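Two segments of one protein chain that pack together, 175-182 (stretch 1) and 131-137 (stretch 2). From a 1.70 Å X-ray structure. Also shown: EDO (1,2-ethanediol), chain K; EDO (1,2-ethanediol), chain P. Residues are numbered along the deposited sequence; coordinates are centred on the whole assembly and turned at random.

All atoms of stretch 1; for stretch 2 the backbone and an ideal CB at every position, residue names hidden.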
# COMPACT_ATOMS: atom_id res chain seq x y z
N ALA A 175 -2.48 13.20 10.84
CA ALA A 175 -3.00 11.98 10.21
C ALA A 175 -2.17 11.65 8.97
O ALA A 175 -2.14 12.45 8.05
CB ALA A 175 -4.46 12.18 9.81
N THR A 176 -1.49 10.50 8.97
CA THR A 176 -0.63 10.08 7.88
C THR A 176 -0.80 8.58 7.62
O THR A 176 -1.23 7.83 8.52
CB THR A 176 0.85 10.38 8.15
OG1 THR A 176 1.31 9.65 9.31
CG2 THR A 176 1.10 11.91 8.38
N LYS A 177 -0.51 8.17 6.39
CA LYS A 177 -0.67 6.79 5.93
C LYS A 177 -0.22 6.69 4.48
O LYS A 177 0.03 7.71 3.83
CB LYS A 177 -2.14 6.33 6.02
CG LYS A 177 -3.13 7.28 5.34
CD LYS A 177 -4.55 6.70 5.23
CE LYS A 177 -5.17 6.43 6.59
NZ LYS A 177 -6.53 5.81 6.50
N SER A 178 -0.08 5.44 4.01
CA SER A 178 -0.00 5.11 2.58
C SER A 178 1.31 5.54 1.94
O SER A 178 1.37 6.56 1.24
CB SER A 178 -1.21 5.67 1.82
OG SER A 178 -2.41 5.26 2.48
N ALA A 179 2.35 4.73 2.15
CA ALA A 179 3.69 5.09 1.70
C ALA A 179 4.26 4.14 0.66
O ALA A 179 4.19 2.93 0.83
CB ALA A 179 4.64 5.19 2.90
N SER A 180 4.89 4.71 -0.36
CA SER A 180 5.50 3.99 -1.47
C SER A 180 6.98 4.33 -1.54
O SER A 180 7.36 5.38 -2.07
CB SER A 180 4.82 4.43 -2.78
OG SER A 180 3.44 4.15 -2.71
N LEU A 181 7.81 3.46 -0.98
CA LEU A 181 9.26 3.61 -1.05
C LEU A 181 9.73 3.43 -2.50
O LEU A 181 9.19 2.63 -3.26
CB LEU A 181 9.97 2.56 -0.19
CG LEU A 181 10.24 2.95 1.25
CD1 LEU A 181 8.95 3.17 1.98
CD2 LEU A 181 11.07 1.81 1.87
N VAL A 182 10.77 4.15 -2.85
CA VAL A 182 11.38 3.98 -4.16
C VAL A 182 12.26 2.71 -4.18
O VAL A 182 13.11 2.52 -3.31
CB VAL A 182 12.15 5.22 -4.61
CG1 VAL A 182 12.93 4.94 -5.89
CG2 VAL A 182 11.16 6.39 -4.85
N UNK A 131 13.54 -6.43 5.15
CA UNK A 131 12.19 -6.06 4.75
C UNK A 131 11.76 -4.86 5.57
O UNK A 131 11.83 -4.86 6.82
CB UNK A 131 11.21 -7.23 4.93
N UNK A 132 11.28 -3.84 4.86
CA UNK A 132 10.87 -2.59 5.47
C UNK A 132 9.35 -2.44 5.25
O UNK A 132 8.90 -2.35 4.12
CB UNK A 132 11.65 -1.41 4.88
N UNK A 133 8.61 -2.46 6.35
CA UNK A 133 7.17 -2.42 6.38
C UNK A 133 6.72 -1.04 6.80
O UNK A 133 7.11 -0.56 7.88
CB UNK A 133 6.61 -3.49 7.32
N UNK A 134 5.94 -0.40 5.92
CA UNK A 134 5.31 0.89 6.18
C UNK A 134 3.84 0.63 6.28
O UNK A 134 3.25 0.02 5.38
CB UNK A 134 5.63 1.93 5.10
N UNK A 135 3.23 1.06 7.40
CA UNK A 135 1.85 0.73 7.71
C UNK A 135 1.22 1.82 8.55
O UNK A 135 1.91 2.74 9.01
CB UNK A 135 1.76 -0.62 8.43
N UNK A 136 -0.10 1.74 8.72
CA UNK A 136 -0.83 2.72 9.50
C UNK A 136 -1.12 2.18 10.89
O UNK A 136 -1.65 1.08 11.03
CB UNK A 136 -2.13 3.11 8.79
N UNK A 137 -0.76 2.95 11.90
CA UNK A 137 -1.15 2.67 13.29
C UNK A 137 -2.49 3.34 13.52
O UNK A 137 -2.64 4.53 13.20
CB UNK A 137 -0.10 3.16 14.29
C1 EDO K . 2.85 11.23 11.76
O1 EDO K . 1.52 10.75 11.67
C2 EDO K . 3.90 10.17 12.13
O2 EDO K . 4.39 9.35 11.06
C1 EDO P . -8.68 6.01 9.86
O1 EDO P . -7.89 6.91 9.08
C2 EDO P . -7.91 4.71 10.00
O2 EDO P . -7.21 4.47 8.78

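Stretch 2 is extended throughout, so its CA-to-CB bonds alternate. The even positions point toward stretch 1. The strand at 179-182 runs nearly antiparallel to it, at 162°, with the axes 7.8 Å apart at their closest. That spacing suits contact between side chains, and no direct hydrogen bond joins the two stretches.

Position 131 has nothing of stretch 1 within 5.5 Å of its ideal CB. Stretch 1 sets no preference here. The residue is Y131, and its OH is hydrogen-bonded elsewhere in the structure.

Position 132 points toward stretch 1, and its ideal CB lies 4.4 Å from L181 CD2. The neighbour is a methyl group, with no polar partner close by. Valine, isoleucine, leucine or alanine would suit. The residue is V132, in the t rotamer. V132 CG1 meets L181 CD2 at 4.1 Å.

Position 133 points away, so stretch 1 places little limit on it. It is L133.

Position 134 points toward stretch 1. The ideal CB of 134 is 4.1 Å from A179 CB and 4.7 Å from L181 CD1. The small A179 allows close approach, while L181 offers an apolar surface to one side. A medium-sized apolar residue is expected: leucine, isoleucine, valine or perhaps methionine. The residue is L134. L134 CG packs on A179 CB at 4.0 Å, and L134 CD2 reaches L181 CD1 at 3.7 Å. The backbones do not touch here. Water 1 spans the gap instead, accepting from A179 N at 3.0 Å and donating a weak hydrogen bond to L134 O at 3.0 Å.

Position 135 points away, and stretch 1 does not choose its side chain. It is Y135, with chi1 in p.

Position 136 points toward stretch 1. The ideal CB of 136 is 4.3 Å from K177 CB and 4.8 Å from T176 O. The surroundings mix aliphatic carbon with polar backbone, including the NH of S178. Threonine, serine or valine would fit, and a hydroxyl could also use water. The residue is T136. T136 OG1 lies 3.3 Å from K177 CB, and T136 CG2 is 4.1 Å from T176 O. T136 OG1 is hydrogen-bonded to water 2 at 2.7 Å, and that water accepts from S178 N at 3.1 Å. T136 OG1 also binds water 3 at 2.8 Å, which accepts a weak hydrogen bond from K177 NZ at 3.3 Å.

Position 137 points sideways, out of touch with stretch 1. Many residues would do. It is Q137, whose amide is hydrogen-bonded elsewhere in the structure.

Stretch 2, residues 131-137: YVLLYTQ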
# COMPACT_ATOMS: atom_id res chain seq x y z
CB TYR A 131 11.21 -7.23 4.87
CG TYR A 131 11.57 -8.36 3.95
CD1 TYR A 131 11.16 -8.35 2.63
CD2 TYR A 131 12.39 -9.42 4.38
CE1 TYR A 131 11.50 -9.35 1.75
CE2 TYR A 131 12.73 -10.45 3.50
CZ TYR A 131 12.28 -10.42 2.19
OH TYR A 131 12.64 -11.43 1.30
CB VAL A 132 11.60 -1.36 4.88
CG1 VAL A 132 11.13 -0.06 5.57
CG2 VAL A 132 13.14 -1.56 5.00
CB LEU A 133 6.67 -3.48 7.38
CG LEU A 133 5.18 -3.53 7.71
CD1 LEU A 133 4.32 -3.80 6.47
CD2 LEU A 133 4.93 -4.60 8.81
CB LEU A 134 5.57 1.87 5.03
CG LEU A 134 6.87 2.70 5.10
CD1 LEU A 134 6.76 3.85 6.14
CD2 LEU A 134 8.09 1.84 5.34
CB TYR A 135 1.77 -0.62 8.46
CG TYR A 135 2.38 -0.58 9.86
CD1 TYR A 135 3.75 -0.69 10.05
CD2 TYR A 135 1.57 -0.48 10.99
CE1 TYR A 135 4.32 -0.64 11.33
CE2 TYR A 135 2.12 -0.46 12.27
CZ TYR A 135 3.48 -0.54 12.43
OH TYR A 135 4.01 -0.56 13.69
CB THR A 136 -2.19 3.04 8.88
OG1 THR A 136 -2.03 3.33 7.49
CG2 THR A 136 -2.88 4.22 9.62
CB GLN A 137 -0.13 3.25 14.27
CG GLN A 137 1.30 2.78 14.04
CD GLN A 137 2.24 3.36 15.06
OE1 GLN A 137 2.33 4.59 15.20
NE2 GLN A 137 2.94 2.49 15.80
O HOH W 1 2.10 2.53 4.15
O HOH W 2 -0.38 2.75 5.45
O HOH W 3 -4.68 3.14 6.67
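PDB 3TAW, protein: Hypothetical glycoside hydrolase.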